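Local coordinates for WbbZ protein (Klebsiella pneumoniae subsp. pneumoniae NTUH-K2044, PDB 6X1L) that is of unproven function but belongs to the polysaccharide pyruvyl transferase family, and so probably transfers pyruvyl groups to sugars of a surface polysaccharide, at residues 22-27 / 66-72; 62-66 / 94-98; 73-79 / 103-109; 82-86 / 109-113. All blocks are in the same frame, centred on the assembly; numbering follows the deposited sequence.

Contact 1 of 4, residues 22-27 / 66-72; sequences HRFVYK and TDILIFG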
# COMPACT_ATOMS: atom_id res chain seq x y z
N HIS A 22 35.01 1.60 1.54
CA HIS A 22 34.39 0.41 0.98
C HIS A 22 33.10 0.79 0.27
O HIS A 22 32.51 1.85 0.53
CB HIS A 22 34.08 -0.63 2.08
CG HIS A 22 35.24 -0.90 3.00
ND1 HIS A 22 35.49 -0.14 4.11
CD2 HIS A 22 36.19 -1.86 2.97
CE1 HIS A 22 36.56 -0.61 4.73
NE2 HIS A 22 37.01 -1.65 4.06
N ARG A 23 32.65 -0.07 -0.63
CA ARG A 23 31.38 0.14 -1.29
C ARG A 23 30.28 -0.59 -0.54
O ARG A 23 30.50 -1.65 0.07
CB ARG A 23 31.42 -0.30 -2.75
CG ARG A 23 31.11 -1.76 -2.97
CD ARG A 23 31.01 -2.09 -4.45
NE ARG A 23 30.85 -3.52 -4.65
CZ ARG A 23 30.73 -4.10 -5.84
NH1 ARG A 23 30.76 -3.36 -6.94
NH2 ARG A 23 30.58 -5.41 -5.93
N PHE A 24 29.08 -0.01 -0.56
CA PHE A 24 27.96 -0.52 0.23
C PHE A 24 27.15 -1.52 -0.59
O PHE A 24 26.75 -1.23 -1.72
CB PHE A 24 27.06 0.63 0.69
CG PHE A 24 27.68 1.52 1.72
CD1 PHE A 24 28.93 1.25 2.25
CD2 PHE A 24 26.99 2.64 2.17
CE1 PHE A 24 29.48 2.08 3.20
CE2 PHE A 24 27.54 3.47 3.13
CZ PHE A 24 28.79 3.20 3.64
N VAL A 25 26.92 -2.69 -0.01
CA VAL A 25 25.98 -3.68 -0.54
C VAL A 25 24.82 -3.72 0.45
O VAL A 25 25.00 -4.14 1.60
CB VAL A 25 26.62 -5.06 -0.71
CG1 VAL A 25 25.61 -6.04 -1.29
CG2 VAL A 25 27.86 -4.97 -1.58
N TYR A 26 23.64 -3.29 0.02
CA TYR A 26 22.53 -3.03 0.93
C TYR A 26 21.45 -4.09 0.79
O TYR A 26 21.01 -4.40 -0.32
CB TYR A 26 21.94 -1.64 0.69
CG TYR A 26 20.68 -1.36 1.49
CD1 TYR A 26 20.74 -1.19 2.87
CD2 TYR A 26 19.44 -1.25 0.87
CE1 TYR A 26 19.60 -0.93 3.61
CE2 TYR A 26 18.30 -0.99 1.60
CZ TYR A 26 18.38 -0.83 2.97
OH TYR A 26 17.25 -0.57 3.70
N LYS A 27 21.03 -4.65 1.92
CA LYS A 27 19.90 -5.57 2.00
C LYS A 27 18.86 -4.95 2.92
O LYS A 27 19.09 -4.83 4.13
CB LYS A 27 20.31 -6.95 2.50
CG LYS A 27 19.15 -7.93 2.55
CD LYS A 27 18.59 -8.17 1.15
CE LYS A 27 17.26 -8.93 1.18
NZ LYS A 27 16.14 -8.10 1.70
N THR A 66 36.81 -5.49 0.27
CA THR A 66 36.41 -4.12 -0.02
C THR A 66 34.90 -3.90 -0.06
O THR A 66 34.47 -2.76 -0.29
CB THR A 66 37.02 -3.67 -1.35
OG1 THR A 66 36.66 -4.59 -2.39
CG2 THR A 66 38.54 -3.60 -1.25
N ASP A 67 34.09 -4.93 0.16
CA ASP A 67 32.64 -4.79 0.19
C ASP A 67 32.13 -4.91 1.61
O ASP A 67 32.55 -5.81 2.35
CB ASP A 67 31.95 -5.83 -0.70
CG ASP A 67 32.10 -5.52 -2.18
OD1 ASP A 67 32.52 -4.40 -2.51
OD2 ASP A 67 31.81 -6.41 -3.00
N ILE A 68 31.24 -4.01 1.99
CA ILE A 68 30.58 -4.02 3.30
C ILE A 68 29.10 -4.27 3.08
O ILE A 68 28.46 -3.59 2.26
CB ILE A 68 30.81 -2.70 4.05
CG1 ILE A 68 32.26 -2.62 4.55
CG2 ILE A 68 29.83 -2.56 5.20
CD1 ILE A 68 32.57 -1.37 5.33
N LEU A 69 28.55 -5.24 3.80
CA LEU A 69 27.11 -5.48 3.77
C LEU A 69 26.42 -4.53 4.73
O LEU A 69 26.72 -4.52 5.93
CB LEU A 69 26.79 -6.93 4.13
CG LEU A 69 25.29 -7.24 4.30
CD1 LEU A 69 24.57 -7.22 2.96
CD2 LEU A 69 25.07 -8.56 5.02
N ILE A 70 25.50 -3.72 4.21
CA ILE A 70 24.65 -2.87 5.03
C ILE A 70 23.35 -3.64 5.22
O ILE A 70 22.56 -3.80 4.29
CB ILE A 70 24.41 -1.51 4.37
CG1 ILE A 70 25.73 -0.86 3.96
CG2 ILE A 70 23.62 -0.60 5.30
CD1 ILE A 70 26.64 -0.50 5.12
N PHE A 71 23.13 -4.14 6.44
CA PHE A 71 21.91 -4.86 6.75
C PHE A 71 20.89 -3.88 7.31
O PHE A 71 21.14 -3.25 8.35
CB PHE A 71 22.17 -6.00 7.72
CG PHE A 71 20.97 -6.88 7.94
CD1 PHE A 71 20.49 -7.68 6.91
CD2 PHE A 71 20.33 -6.91 9.16
CE1 PHE A 71 19.39 -8.49 7.10
CE2 PHE A 71 19.22 -7.72 9.36
CZ PHE A 71 18.75 -8.51 8.33
N GLY A 72 19.75 -3.76 6.64
CA GLY A 72 18.78 -2.73 7.00
C GLY A 72 18.29 -2.88 8.43
O GLY A 72 18.26 -3.98 8.99

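Contact 2 of 4, residues 62-66 / 94-98; sequences YSSET and GKFHK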
# COMPACT_ATOMS: atom_id res chain seq x y z
N TYR A 62 30.86 -11.00 -4.20
CA TYR A 62 31.32 -9.77 -3.57
C TYR A 62 32.72 -9.97 -3.01
O TYR A 62 33.19 -11.09 -2.81
CB TYR A 62 30.36 -9.33 -2.46
CG TYR A 62 28.94 -9.09 -2.94
CD1 TYR A 62 28.63 -7.98 -3.71
CD2 TYR A 62 27.93 -9.98 -2.62
CE1 TYR A 62 27.33 -7.76 -4.15
CE2 TYR A 62 26.63 -9.77 -3.05
CZ TYR A 62 26.34 -8.66 -3.82
OH TYR A 62 25.05 -8.45 -4.26
N SER A 63 33.39 -8.85 -2.76
CA SER A 63 34.78 -8.86 -2.30
C SER A 63 34.82 -8.97 -0.78
O SER A 63 34.26 -8.13 -0.08
CB SER A 63 35.50 -7.60 -2.77
OG SER A 63 36.79 -7.52 -2.20
N SER A 64 35.51 -10.00 -0.29
CA SER A 64 35.70 -10.19 1.15
C SER A 64 36.65 -9.18 1.76
O SER A 64 36.94 -9.27 2.96
CB SER A 64 36.20 -11.61 1.41
OG SER A 64 36.48 -11.80 2.79
N GLU A 65 37.15 -8.22 0.98
CA GLU A 65 38.08 -7.22 1.48
C GLU A 65 37.60 -5.79 1.31
O GLU A 65 37.93 -4.94 2.14
CB GLU A 65 39.44 -7.37 0.77
CG GLU A 65 40.53 -6.46 1.32
CD GLU A 65 41.82 -6.56 0.53
OE1 GLU A 65 42.89 -6.22 1.08
OE2 GLU A 65 41.76 -6.97 -0.65
N THR A 66 36.81 -5.49 0.27
CA THR A 66 36.41 -4.12 -0.02
C THR A 66 34.90 -3.90 -0.06
O THR A 66 34.47 -2.76 -0.29
CB THR A 66 37.02 -3.67 -1.35
OG1 THR A 66 36.66 -4.59 -2.39
CG2 THR A 66 38.54 -3.60 -1.25
N GLY A 94 30.54 -14.29 5.55
CA GLY A 94 31.85 -14.58 5.00
C GLY A 94 32.15 -13.87 3.70
O GLY A 94 33.32 -13.77 3.31
N LYS A 95 31.12 -13.37 3.01
CA LYS A 95 31.31 -12.74 1.71
C LYS A 95 31.87 -11.33 1.80
O LYS A 95 32.44 -10.84 0.81
CB LYS A 95 29.98 -12.68 0.94
CG LYS A 95 29.31 -14.01 0.66
CD LYS A 95 27.99 -13.79 -0.07
CE LYS A 95 27.24 -15.09 -0.31
NZ LYS A 95 25.95 -14.85 -1.02
N PHE A 96 31.73 -10.66 2.94
CA PHE A 96 32.02 -9.24 3.03
C PHE A 96 33.14 -8.97 4.02
O PHE A 96 33.47 -9.80 4.87
CB PHE A 96 30.76 -8.45 3.43
CG PHE A 96 29.60 -8.64 2.49
CD1 PHE A 96 28.66 -9.63 2.73
CD2 PHE A 96 29.47 -7.85 1.37
CE1 PHE A 96 27.59 -9.81 1.86
CE2 PHE A 96 28.40 -8.02 0.50
CZ PHE A 96 27.47 -9.01 0.74
N HIS A 97 33.73 -7.77 3.90
CA HIS A 97 34.76 -7.34 4.83
C HIS A 97 34.18 -7.02 6.20
O HIS A 97 34.76 -7.39 7.23
CB HIS A 97 35.49 -6.12 4.26
CG HIS A 97 36.53 -5.55 5.17
ND1 HIS A 97 36.34 -4.37 5.86
CD2 HIS A 97 37.77 -5.98 5.49
CE1 HIS A 97 37.42 -4.11 6.58
NE2 HIS A 97 38.30 -5.07 6.37
N LYS A 98 33.03 -6.35 6.22
CA LYS A 98 32.31 -6.02 7.45
C LYS A 98 30.82 -6.18 7.19
O LYS A 98 30.36 -6.15 6.05
CB LYS A 98 32.60 -4.59 7.93
CG LYS A 98 34.03 -4.31 8.32
CD LYS A 98 34.41 -5.07 9.57
CE LYS A 98 35.82 -4.72 10.01
NZ LYS A 98 36.21 -5.52 11.20

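Contact 3 of 4, residues 73-79 / 103-109; sequences GGGNLIE and PSTIRGY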
# COMPACT_ATOMS: atom_id res chain seq x y z
N GLY A 73 17.90 -1.75 9.01
CA GLY A 73 17.45 -1.75 10.39
C GLY A 73 16.13 -2.47 10.57
O GLY A 73 15.43 -2.82 9.61
N GLY A 74 15.79 -2.71 11.82
CA GLY A 74 14.54 -3.35 12.15
C GLY A 74 14.66 -4.13 13.44
O GLY A 74 15.62 -3.99 14.19
N GLY A 75 13.67 -4.98 13.68
CA GLY A 75 13.62 -5.79 14.87
C GLY A 75 13.42 -7.26 14.56
O GLY A 75 12.70 -7.96 15.27
N ASN A 76 14.08 -7.74 13.51
CA ASN A 76 13.94 -9.14 13.13
C ASN A 76 14.87 -10.05 13.93
O ASN A 76 14.57 -11.24 14.12
CB ASN A 76 14.19 -9.31 11.63
CG ASN A 76 13.75 -10.67 11.12
OD1 ASN A 76 14.53 -11.62 11.12
ND2 ASN A 76 12.50 -10.76 10.68
N LEU A 77 16.00 -9.52 14.42
CA LEU A 77 16.99 -10.33 15.13
C LEU A 77 16.56 -10.54 16.58
O LEU A 77 17.13 -10.00 17.53
CB LEU A 77 18.36 -9.66 15.06
CG LEU A 77 18.94 -9.51 13.65
CD1 LEU A 77 20.30 -8.83 13.70
CD2 LEU A 77 19.04 -10.87 12.99
N ILE A 78 15.52 -11.36 16.74
CA ILE A 78 14.96 -11.67 18.05
C ILE A 78 14.89 -13.19 18.19
O ILE A 78 14.00 -13.83 17.61
CB ILE A 78 13.58 -11.04 18.26
CG1 ILE A 78 13.71 -9.51 18.26
CG2 ILE A 78 12.96 -11.54 19.56
CD1 ILE A 78 12.41 -8.79 18.46
N GLU A 79 15.81 -13.75 18.97
CA GLU A 79 15.86 -15.20 19.15
C GLU A 79 14.60 -15.69 19.85
O GLU A 79 14.12 -15.08 20.80
CB GLU A 79 17.11 -15.58 19.95
CG GLU A 79 17.31 -17.07 20.12
CD GLU A 79 18.66 -17.42 20.70
OE1 GLU A 79 19.05 -18.61 20.64
OE2 GLU A 79 19.34 -16.51 21.22
N PRO A 103 20.39 0.78 12.57
CA PRO A 103 19.76 0.84 13.90
C PRO A 103 18.68 -0.20 14.15
O PRO A 103 17.62 -0.17 13.51
CB PRO A 103 19.18 2.26 13.94
CG PRO A 103 20.16 3.05 13.13
CD PRO A 103 20.60 2.14 12.02
N SER A 104 18.93 -1.11 15.09
CA SER A 104 18.11 -2.30 15.23
C SER A 104 17.82 -2.60 16.70
O SER A 104 18.51 -2.13 17.61
CB SER A 104 18.79 -3.52 14.59
OG SER A 104 18.87 -3.37 13.18
N THR A 105 16.77 -3.39 16.90
CA THR A 105 16.45 -3.99 18.18
C THR A 105 16.85 -5.46 18.10
O THR A 105 16.38 -6.19 17.22
CB THR A 105 14.96 -3.85 18.50
OG1 THR A 105 14.68 -2.49 18.89
CG2 THR A 105 14.55 -4.79 19.63
N ILE A 106 17.72 -5.89 19.01
CA ILE A 106 18.30 -7.22 19.00
C ILE A 106 18.02 -7.88 20.34
O ILE A 106 18.21 -7.26 21.39
CB ILE A 106 19.81 -7.18 18.71
CG1 ILE A 106 20.08 -6.50 17.37
CG2 ILE A 106 20.41 -8.58 18.74
CD1 ILE A 106 21.55 -6.28 17.09
N ARG A 107 17.58 -9.13 20.31
CA ARG A 107 17.32 -9.90 21.52
C ARG A 107 17.91 -11.29 21.34
O ARG A 107 17.57 -11.99 20.39
CB ARG A 107 15.82 -9.99 21.82
CG ARG A 107 15.13 -8.65 22.03
CD ARG A 107 15.56 -7.99 23.34
NE ARG A 107 14.81 -6.77 23.60
CZ ARG A 107 15.22 -5.55 23.28
NH1 ARG A 107 16.40 -5.38 22.69
NH2 ARG A 107 14.46 -4.50 23.54
N GLY A 108 18.80 -11.68 22.26
CA GLY A 108 19.36 -13.01 22.16
C GLY A 108 20.35 -13.11 21.00
O GLY A 108 20.99 -12.13 20.61
N TYR A 109 20.46 -14.32 20.45
CA TYR A 109 21.45 -14.63 19.43
C TYR A 109 22.85 -14.25 19.89
O TYR A 109 23.66 -13.69 19.14
CB TYR A 109 21.11 -13.95 18.10
CG TYR A 109 19.88 -14.52 17.41
CD1 TYR A 109 19.68 -15.90 17.35
CD2 TYR A 109 18.93 -13.69 16.84
CE1 TYR A 109 18.56 -16.43 16.72
CE2 TYR A 109 17.81 -14.21 16.21
CZ TYR A 109 17.64 -15.58 16.16
OH TYR A 109 16.53 -16.11 15.53

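Contact 4 of 4, residues 82-86 / 109-113; sequences YSEGH and YSDLF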
# COMPACT_ATOMS: atom_id res chain seq x y z
N TYR A 82 11.96 -14.58 15.42
CA TYR A 82 12.24 -14.63 14.00
C TYR A 82 13.66 -15.11 13.77
O TYR A 82 14.58 -14.78 14.53
CB TYR A 82 12.06 -13.25 13.34
CG TYR A 82 10.87 -12.47 13.86
CD1 TYR A 82 9.60 -12.68 13.34
CD2 TYR A 82 11.03 -11.51 14.85
CE1 TYR A 82 8.51 -11.95 13.81
CE2 TYR A 82 9.95 -10.79 15.32
CZ TYR A 82 8.70 -11.01 14.80
OH TYR A 82 7.63 -10.29 15.27
N SER A 83 13.85 -15.88 12.70
CA SER A 83 15.16 -16.39 12.33
C SER A 83 15.60 -15.99 10.93
O SER A 83 16.70 -16.37 10.51
CB SER A 83 15.18 -17.93 12.45
OG SER A 83 14.22 -18.52 11.59
N GLU A 84 14.78 -15.24 10.19
CA GLU A 84 15.12 -14.90 8.81
C GLU A 84 16.35 -14.01 8.74
O GLU A 84 17.29 -14.29 7.98
CB GLU A 84 13.93 -14.23 8.13
CG GLU A 84 14.13 -13.96 6.65
CD GLU A 84 12.88 -13.39 5.98
OE1 GLU A 84 11.92 -13.05 6.71
OE2 GLU A 84 12.87 -13.28 4.74
N GLY A 85 16.37 -12.92 9.51
CA GLY A 85 17.53 -12.05 9.51
C GLY A 85 18.78 -12.72 10.05
O GLY A 85 19.88 -12.46 9.57
N HIS A 86 18.62 -13.58 11.05
CA HIS A 86 19.76 -14.31 11.60
C HIS A 86 20.36 -15.25 10.56
O HIS A 86 21.59 -15.35 10.45
CB HIS A 86 19.34 -15.07 12.85
CG HIS A 86 20.34 -16.09 13.31
ND1 HIS A 86 20.34 -17.39 12.83
CD2 HIS A 86 21.35 -16.01 14.20
CE1 HIS A 86 21.32 -18.06 13.41
NE2 HIS A 86 21.95 -17.25 14.25
N TYR A 109 20.46 -14.32 20.45
CA TYR A 109 21.45 -14.63 19.43
C TYR A 109 22.85 -14.25 19.89
O TYR A 109 23.66 -13.69 19.14
CB TYR A 109 21.11 -13.95 18.10
CG TYR A 109 19.88 -14.52 17.41
CD1 TYR A 109 19.68 -15.90 17.35
CD2 TYR A 109 18.93 -13.69 16.84
CE1 TYR A 109 18.56 -16.43 16.72
CE2 TYR A 109 17.81 -14.21 16.21
CZ TYR A 109 17.64 -15.58 16.16
OH TYR A 109 16.53 -16.11 15.53
N SER A 110 23.15 -14.57 21.16
CA SER A 110 24.45 -14.20 21.72
C SER A 110 25.59 -14.92 21.03
O SER A 110 26.69 -14.36 20.90
CB SER A 110 24.47 -14.48 23.22
OG SER A 110 24.09 -15.82 23.51
N ASP A 111 25.36 -16.16 20.57
CA ASP A 111 26.40 -16.89 19.85
C ASP A 111 26.78 -16.19 18.55
O ASP A 111 27.96 -16.20 18.16
CB ASP A 111 25.93 -18.32 19.57
CG ASP A 111 27.00 -19.17 18.91
OD1 ASP A 111 28.20 -18.85 19.03
OD2 ASP A 111 26.63 -20.17 18.25
N LEU A 112 25.81 -15.58 17.87
CA LEU A 112 26.11 -14.91 16.60
C LEU A 112 27.03 -13.70 16.81
O LEU A 112 27.96 -13.49 16.03
CB LEU A 112 24.82 -14.48 15.92
CG LEU A 112 24.99 -13.79 14.56
CD1 LEU A 112 25.52 -14.78 13.52
CD2 LEU A 112 23.68 -13.17 14.10
N PHE A 113 26.78 -12.91 17.85
CA PHE A 113 27.52 -11.67 18.02
C PHE A 113 28.86 -11.87 18.71
O PHE A 113 29.80 -11.11 18.45
CB PHE A 113 26.66 -10.65 18.76
CG PHE A 113 25.48 -10.17 17.96
CD1 PHE A 113 25.63 -9.14 17.04
CD2 PHE A 113 24.24 -10.78 18.09
CE1 PHE A 113 24.55 -8.71 16.29
CE2 PHE A 113 23.16 -10.35 17.34
CZ PHE A 113 23.32 -9.31 16.44

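Contact 1 of 4, residues 22-27 / 66-72
Strands 23-27 and 67-71 run side by side in the same direction, with axes 4.5 Å apart at closest approach and 32° between them. Six backbone hydrogen bonds join them. Arg23 N gives a long bond to Thr66 O (3.3 Å), and Arg23 O accepts from Ile68 N (3.1 Å). Val25 bonds through both its N and its O: N reaches Ile68 O (2.9 Å) and O receives Ile70 N (2.7 Å). Lys27 N to Ile70 O (2.9 Å) and Gly72 N to Lys27 O (2.8 Å) finish the ladder. This alternation is the parallel beta pattern. It places the two strands in the six-stranded parallel sheet of a Rossmann-like domain, in keeping with the GT-B clan of the family. Other backbone groups bond to the flanking chain: Phe24 and Tyr26 to Ile54, Tyr26 also to Tyr56, Asp67 to His97 and Leu69 to Lys98. Arg23 and Asp67 form a salt bridge, NE to OD1 at 2.9 Å, although its hydrogen-bond geometry is weak. Asp67 OD2 also accepts from Ser63 N. Lys27 NZ pairs with Asp198 and Asp201. On the face carrying Phe24, Tyr26, Ile68 and Ile70, Ile70 CD1 sits over the Phe24 ring, 4.1 Å from its centroid, a CH-pi contact. His22 ND1 is buried beside Ile68 CD1 (3.4 Å) and has no polar partner.

Contact 2 of 4, residues 62-66 / 94-98
Two loops meet here at the N-terminal ends of two neighbouring inner strands of the parallel sheet: loop 62-66 precedes strand 67-71, and loop 94-98 leads into strand 98-104. An ST turn shapes the first loop. Ser63 OG accepts from Glu65 N (3.3 Å) and also shares a hydrogen bond with Thr66 OG1 (2.9 Å). The Tyr62 and Phe96 rings lie near parallel, with planes at 28°, but are slid apart, with centroids 5.1 Å apart. Their closest atoms are Tyr62 CD2 and Phe96 CZ, at 3.5 Å. The Tyr62 hydroxyl bonds to Arg57 N. The backbones touch through CA-H...O contacts, Ser64 CA to Lys95 O at 3.3 Å and His97 CA to Ser64 O at 3.5 Å. His97 CG comes within 3.4 Å of Glu65 O. Ser63 O and Lys95 O, 3.4 Å apart, are both acceptors. The loops are thus held together by packing and CA-H...O contacts, while the hydrogen bonds of 62-66 are partly internal and Lys95 NZ and Phe96 O bond to Asn92 and Lys119.

Contact 3 of 4, residues 73-79 / 103-109
The glycine-rich loop after strand 67-71 lies beside the end of strand 98-104 and the chain beyond it, at the C-terminal ends of the strands of the parallel, Rossmann-like sheet. The two segments run in similar directions, 18° apart end to end. Thr105 N bonds to Gly74 O (3.0 Å), Arg107 N to Leu77 O (2.9 Å) and Glu79 N to Arg107 O (2.9 Å). Between the first two bonds the loop bulges, and Leu77 is the centre of an inverse gamma turn. Glycine suits positions 73 and 74: a CB on Gly73 would clash with Pro103 O, and one on Gly74 would jam against the carbonyl O of the residue before. Leu77 is in the mt rotamer, with CB 4.3 Å from Ile106 CG1. Arg107 is m at chi1 and chi2, so its end folds back: NH1 bonds to Ile106 O (2.9 Å) and also to Thr129. Thr105 OG1 bonds to Arg125 and Glu126. The backbone puts Glu79 CB over the Tyr109 ring face, 3.6 Å from the centroid, in a CH-pi contact. The extended side chain, t at chi1 and chi2, carries Glu79 OE2 to Tyr109 N, from which it accepts at 2.6 Å.

Contact 4 of 4, residues 82-86 / 109-113
This is a small contact near the surface between the N-terminal ends of two helices, 84-92 and 110-115. Both belong to the alpha/beta, Rossmann-like domain: the first comes before strand 98-104 and the second after it. Only 236 Å² is buried, and most of it belongs to His86 and Tyr109. Ser83 and Tyr109 hold the N-cap positions of their helices, but the Ser83 side chain makes no capping bond. Tyr109 has a left-handed backbone conformation (phi 53°, psi 43°) and sends its side chain across to the other helix. There its ring forms an offset stack with the His86 ring. The centroids are 4.4 Å apart and the planes lie at 21°. Each ring presents a face to the other, and His86 CD2 lies 3.6 Å from Tyr109 CD1. His86 CB adds a CH-pi contact over the same tyrosine ring, 4.0 Å from its centroid. The His86 CA-to-CB bond points toward segment 109-113. Leu112, in the first turn of its helix, packs its CD2 against His86 CD2 at 3.7 Å. Glu79 covers the opposite face of the Tyr109 ring, and its OE2 accepts from Tyr109 N. Past the stack, the tyrosine reaches the loop before helix 84-92, where Tyr109 OH donates a hydrogen bond to Tyr82 O at 2.6 Å.

How the contacts relate
Contacts 1 to 3 lie along strands 67-71 and 98-104, and contact 4 joins the starts of the helices that follow them. Contacts 1 and 2 share Thr66, and their centres are 9 Å apart. Asp67 O to His97 N (2.8 Å) and Leu69 N to Lys98 O (3.0 Å) carry the sheet of contact 1 into the second loop of contact 2. Contact 3 continues from Gly72 at the other end of the strand, its centre about 18 Å from that of contact 1. Contacts 3 and 4 share Tyr109, lie 8 Å apart between centres, and are joined by Asn76 OD1 and Gly85 N (2.8 Å). Contacts 2 and 4 stay apart, about 9 Å between nearest atoms. No catalytic residue or bound ligand is established for these contacts.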